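Local coordinates for 11S globulin isoform 1 (Cocos nucifera, PDB 5WPW), which serves as a seed storage protein, a nutrient reservoir of the coconut built as a hexamer of two-cupin 11S globulin subunits, at residues A37-I42 / V139-N144; N58-V63 / N144-L149. The protein carries 2 engineered substitutions. One frame throughout, in Å; residues are numbered along the deposited sequence.

Interaction 1: A37-I42 / V139-N144; sequences AGVSTI and VLDTSN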
loop_
_atom_site.group_PDB
_atom_site.type_symbol
_atom_site.label_atom_id
_atom_site.label_comp_id
_atom_site.label_asym_id
_atom_site.label_seq_id
_atom_site.Cartn_x
_atom_site.Cartn_y
_atom_site.Cartn_z
ATOM N N ALA A 37 29.246 -3.772 1.754
ATOM C CA ALA A 37 27.955 -4.158 2.296
ATOM C C ALA A 37 27.168 -2.963 2.812
ATOM O O ALA A 37 25.950 -3.064 2.948
ATOM C CB ALA A 37 28.135 -5.175 3.429
ATOM N N GLY A 38 27.835 -1.853 3.113
ATOM C CA GLY A 38 27.171 -0.686 3.677
ATOM C C GLY A 38 26.685 -0.850 5.101
ATOM O O GLY A 38 25.616 -0.317 5.456
ATOM N N VAL A 39 27.445 -1.571 5.932
ATOM C CA VAL A 39 27.081 -1.836 7.317
ATOM C C VAL A 39 28.277 -1.524 8.219
ATOM O O VAL A 39 29.415 -1.391 7.761
ATOM C CB VAL A 39 26.606 -3.294 7.539
ATOM C CG1 VAL A 39 25.340 -3.601 6.709
ATOM C CG2 VAL A 39 27.697 -4.254 7.179
ATOM N N SER A 40 27.980 -1.350 9.507
ATOM C CA SER A 40 28.943 -1.384 10.600
ATOM C C SER A 40 28.503 -2.451 11.593
ATOM O O SER A 40 27.305 -2.612 11.847
ATOM C CB SER A 40 29.037 -0.028 11.325
ATOM O OG SER A 40 29.051 1.045 10.399
ATOM N N THR A 41 29.463 -3.171 12.177
ATOM C CA THR A 41 29.165 -4.261 13.099
ATOM C C THR A 41 29.902 -4.019 14.409
ATOM O O THR A 41 31.034 -3.514 14.416
ATOM C CB THR A 41 29.565 -5.639 12.525
ATOM O OG1 THR A 41 28.772 -5.942 11.365
ATOM C CG2 THR A 41 29.333 -6.747 13.548
ATOM N N ILE A 42 29.239 -4.319 15.515
ATOM C CA ILE A 42 29.867 -4.240 16.824
ATOM C C ILE A 42 29.454 -5.461 17.627
ATOM O O ILE A 42 28.355 -6.003 17.463
ATOM C CB ILE A 42 29.519 -2.935 17.581
ATOM C CG1 ILE A 42 28.116 -2.990 18.168
ATOM C CG2 ILE A 42 29.669 -1.714 16.693
ATOM C CD1 ILE A 42 27.661 -1.653 18.755
ATOM N N VAL A 139 24.401 -5.415 13.930
ATOM C CA VAL A 139 24.693 -4.969 12.570
ATOM C C VAL A 139 23.843 -3.723 12.315
ATOM O O VAL A 139 22.614 -3.767 12.470
ATOM C CB VAL A 139 24.403 -6.065 11.521
ATOM C CG1 VAL A 139 24.783 -5.593 10.145
ATOM C CG2 VAL A 139 25.140 -7.372 11.851
ATOM N N LEU A 140 24.502 -2.608 12.014
ATOM C CA LEU A 140 23.848 -1.326 11.764
ATOM C C LEU A 140 23.863 -1.022 10.264
ATOM O O LEU A 140 24.929 -1.037 9.638
ATOM C CB LEU A 140 24.560 -0.203 12.516
ATOM C CG LEU A 140 24.529 -0.156 14.049
ATOM C CD1 LEU A 140 25.925 -0.193 14.626
ATOM C CD2 LEU A 140 23.782 1.120 14.477
ATOM N N ASP A 141 22.696 -0.743 9.681
ATOM C CA ASP A 141 22.657 -0.496 8.229
ATOM C C ASP A 141 22.847 0.995 7.999
ATOM O O ASP A 141 21.895 1.760 7.964
ATOM C CB ASP A 141 21.364 -1.014 7.612
ATOM C CG ASP A 141 21.360 -0.906 6.086
ATOM O OD1 ASP A 141 22.373 -0.464 5.504
ATOM O OD2 ASP A 141 20.338 -1.270 5.469
ATOM N N THR A 142 24.100 1.417 7.849
ATOM C CA THR A 142 24.410 2.828 7.664
ATOM C C THR A 142 24.168 3.305 6.239
ATOM O O THR A 142 24.269 4.513 5.981
ATOM C CB THR A 142 25.857 3.084 8.066
ATOM O OG1 THR A 142 26.701 2.160 7.369
ATOM C CG2 THR A 142 26.034 2.850 9.587
ATOM N N SER A 143 23.885 2.389 5.317
ATOM C CA SER A 143 23.423 2.705 3.968
ATOM C C SER A 143 21.905 2.811 3.869
ATOM O O SER A 143 21.381 3.169 2.802
ATOM C CB SER A 143 23.902 1.621 2.995
ATOM O OG SER A 143 25.228 1.883 2.605
ATOM N N ASN A 144 21.197 2.504 4.943
ATOM C CA ASN A 144 19.745 2.555 4.939
ATOM C C ASN A 144 19.279 3.963 4.599
ATOM O O ASN A 144 19.846 4.946 5.076
ATOM C CB ASN A 144 19.224 2.139 6.313
ATOM C CG ASN A 144 17.773 1.715 6.293
ATOM O OD1 ASN A 144 16.880 2.543 6.311
ATOM N ND2 ASN A 144 17.536 0.401 6.295
HETATM O O HOH W 1 29.330 2.002 8.070
#
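Ser40 and Leu140 form an antiparallel hydrogen-bonded pair between strands 40-46 and 134-140, and next to it Thr41 and Val139 form a non-hydrogen-bonded one. Of the two backbone bonds, Leu140 N to Ser40 O is short and almost straight (2.8 Å, 176° at the hydrogen), and Ser40 N returns to Leu140 O at 3.1 Å. That oxygen also takes a CA-H...O contact from Val39 CA at 3.3 Å. Toward Gly38 the regular pairing gives way to a type I turn, Asp141 to Asn144, which folds over the glycine: Ser143 N donates to Gly38 O at 3.2 Å, tilted out of the carbonyl plane, and Ser143 OG lies 3.4 Å from Gly38 CA. The same Ser143 N-H is shared, weakly, with Asp141 OD1. Gly38 leaves helix 32-37 with positive phi (70°).

On one face of the sheet the Val139 methyls divide their contacts, CG1 meeting Val39 CB at 3.9 Å and CG2 packing beside Thr41 OG1, while Phe34 of the helix covers Val39 and Thr41. On the other face, Ser40 OG lies 3.6 Å from Thr142 CG2 and is hydrogen-bonded to Glu29 OE1. A water spans Ser40 OG and Thr142 OG1, the latter brought to the Gly38 side by its chi1 of 52°, between backbone N and carbonyl carbon. The start of strand 40-46, just after helix 32-37, pairs with strand 134-140, and the turn beyond it lies over Gly38, in the jelly-roll beta-barrel of the N-terminal cupin domain.

Interaction 2: N58-V63 / N144-L149; sequences NAPRLV and NDANQL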
loop_
_atom_site.group_PDB
_atom_site.type_symbol
_atom_site.label_atom_id
_atom_site.label_comp_id
_atom_site.label_asym_id
_atom_site.label_seq_id
_atom_site.Cartn_x
_atom_site.Cartn_y
_atom_site.Cartn_z
ATOM N N ASN A 58 22.126 6.812 14.239
ATOM C CA ASN A 58 21.612 7.312 12.963
ATOM C C ASN A 58 21.167 6.197 12.028
ATOM O O ASN A 58 20.544 6.495 11.002
ATOM C CB ASN A 58 22.677 8.152 12.247
ATOM C CG ASN A 58 23.898 7.311 11.776
ATOM O OD1 ASN A 58 24.357 6.396 12.479
ATOM N ND2 ASN A 58 24.425 7.628 10.590
ATOM N N ALA A 59 21.483 4.950 12.339
ATOM C CA ALA A 59 21.195 3.818 11.461
ATOM C C ALA A 59 20.311 2.792 12.161
ATOM O O ALA A 59 20.465 2.565 13.376
ATOM C CB ALA A 59 22.490 3.158 11.016
ATOM N N PRO A 60 19.353 2.191 11.456
ATOM C CA PRO A 60 18.600 1.085 12.056
ATOM C C PRO A 60 19.530 -0.102 12.241
ATOM O O PRO A 60 20.550 -0.225 11.556
ATOM C CB PRO A 60 17.499 0.794 11.034
ATOM C CG PRO A 60 18.112 1.203 9.709
ATOM C CD PRO A 60 19.000 2.404 10.038
ATOM N N ARG A 61 19.192 -0.959 13.203
ATOM C CA ARG A 61 20.053 -2.100 13.530
ATOM C C ARG A 61 19.251 -3.335 13.910
ATOM O O ARG A 61 18.086 -3.254 14.298
ATOM C CB ARG A 61 21.019 -1.738 14.667
ATOM C CG ARG A 61 20.477 -1.981 16.026
ATOM C CD ARG A 61 21.377 -1.363 17.071
ATOM N NE ARG A 61 21.020 0.029 17.283
ATOM C CZ ARG A 61 21.461 0.756 18.295
ATOM N NH1 ARG A 61 22.273 0.207 19.194
ATOM N NH2 ARG A 61 21.075 2.013 18.416
ATOM N N LEU A 62 19.899 -4.504 13.771
ATOM C CA LEU A 62 19.445 -5.756 14.345
ATOM C C LEU A 62 20.516 -6.206 15.323
ATOM O O LEU A 62 21.705 -6.128 14.997
ATOM C CB LEU A 62 19.259 -6.859 13.295
ATOM C CG LEU A 62 18.158 -6.674 12.260
ATOM C CD1 LEU A 62 17.946 -8.003 11.551
ATOM C CD2 LEU A 62 16.888 -6.189 12.930
ATOM N N VAL A 63 20.091 -6.583 16.527
ATOM C CA VAL A 63 20.963 -7.136 17.562
ATOM C C VAL A 63 20.652 -8.617 17.700
ATOM O O VAL A 63 19.482 -8.994 17.831
ATOM C CB VAL A 63 20.762 -6.415 18.905
ATOM C CG1 VAL A 63 21.766 -6.943 19.933
ATOM C CG2 VAL A 63 20.877 -4.904 18.721
ATOM N N ASN A 144 21.197 2.504 4.943
ATOM C CA ASN A 144 19.745 2.555 4.939
ATOM C C ASN A 144 19.279 3.963 4.599
ATOM O O ASN A 144 19.846 4.946 5.076
ATOM C CB ASN A 144 19.224 2.139 6.313
ATOM C CG ASN A 144 17.773 1.715 6.293
ATOM O OD1 ASN A 144 16.880 2.543 6.311
ATOM N ND2 ASN A 144 17.536 0.401 6.295
ATOM N N ASP A 145 18.214 4.068 3.799
ATOM C CA ASP A 145 17.705 5.404 3.506
ATOM C C ASP A 145 17.225 6.116 4.755
ATOM O O ASP A 145 17.109 7.345 4.744
ATOM C CB ASP A 145 16.568 5.360 2.489
ATOM C CG ASP A 145 16.637 6.509 1.519
ATOM O OD1 ASP A 145 16.839 7.663 1.976
ATOM O OD2 ASP A 145 16.517 6.267 0.298
ATOM N N ALA A 146 16.977 5.385 5.844
ATOM C CA ALA A 146 16.618 6.052 7.104
ATOM C C ALA A 146 17.728 6.993 7.576
ATOM O O ALA A 146 17.450 8.036 8.198
ATOM C CB ALA A 146 16.298 5.006 8.171
ATOM N N ASN A 147 18.973 6.664 7.279
ATOM C CA ASN A 147 20.131 7.431 7.724
ATOM C C ASN A 147 20.428 8.514 6.701
ATOM O O ASN A 147 20.935 8.224 5.618
ATOM C CB ASN A 147 21.335 6.512 7.881
ATOM C CG ASN A 147 22.644 7.296 8.027
ATOM O OD1 ASN A 147 22.671 8.362 8.641
ATOM N ND2 ASN A 147 23.726 6.764 7.480
ATOM N N GLN A 148 20.112 9.760 7.021
ATOM C CA GLN A 148 20.398 10.860 6.115
ATOM C C GLN A 148 21.700 11.583 6.459
ATOM O O GLN A 148 21.997 12.605 5.843
ATOM C CB GLN A 148 19.228 11.847 6.092
ATOM C CG GLN A 148 17.854 11.202 5.851
ATOM C CD GLN A 148 16.769 12.232 5.532
ATOM O OE1 GLN A 148 17.071 13.351 5.145
ATOM N NE2 GLN A 148 15.507 11.842 5.689
ATOM N N LEU A 149 22.481 11.074 7.418
ATOM C CA LEU A 149 23.833 11.585 7.650
ATOM C C LEU A 149 24.841 10.880 6.753
ATOM O O LEU A 149 24.485 10.409 5.667
ATOM C CB LEU A 149 24.221 11.443 9.120
ATOM C CG LEU A 149 23.291 12.098 10.132
ATOM C CD1 LEU A 149 23.705 11.778 11.548
ATOM C CD2 LEU A 149 23.221 13.620 9.909
#
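Asn58 and Asn147 meet through their side-chain amides, whose planes stand 80° apart. The polar link between them is Asn58 ND2 to Asn147 OD1, short at 2.7 Å but bent to 131° at the hydrogen, hence weak. Each amide also has hydrogen bonds outside the contact: Asn58 OD1 accepts from Arg154 N and its ND2 donates to Ser152 O, while Asn147 ND2 donates to Thr142 O and Asp150 O. With both ends engaged in this way, the two amides are fixed in rotation and tie the approach to strand 61-67 into the loop between strands 134-140 and 155-157.

Within 144-149 the backbone is shaped by two successive Asx turns, a recurrent way for asparagine to fold a loop back on itself. Asn144 OD1 accepts from Ala146 N at 2.9 Å, in the carbonyl plane and on a lone pair; Asn147 OD1 accepts from Leu149 N at 3.0 Å, with the donor above the plane. Asn147 OD1 is therefore gripped from both segments. A type I turn from Asn144 to Asn147 overlaps the first Asx turn, closed by Asn147 N to Asn144 O.

Van der Waals contact adds to this. The Pro60 ring lies against the Asn144 side chain, with CG 3.5 Å from Asn144 CG, a position set by a chi1 of -161° that places the amide carbon anti to the backbone N. The apolar contacts are Ala146 CB with Pro60 CD at 4.2 Å and Leu149 CD1 with Asn58 CB at 3.8 Å. Ile284 of helix 281-284 packs on Pro60, whereas Asn346 and His308 of a neighbouring subunit pack on Asn58 and Leu149, respectively.

Interactions 1 and 2 lie with their centres about 8 Å apart in the N-terminal cupin domain, and their segments alternate along the chain: 37-42, 58-63, 139-144, 144-149. They share Asn144, at which the turn of the first passes directly into the loop of the second. Strand 134-140 runs between strands 40-46 and 61-67 in one antiparallel sheet, so the exit of this middle strand is held from both neighbours. Asp141 N, 2.9 Å from Pro60 O, joins the two contacts by a probable hydrogen bond. The chain leaving this inner strand runs on into a loop that reaches a neighbouring subunit of the hexamer.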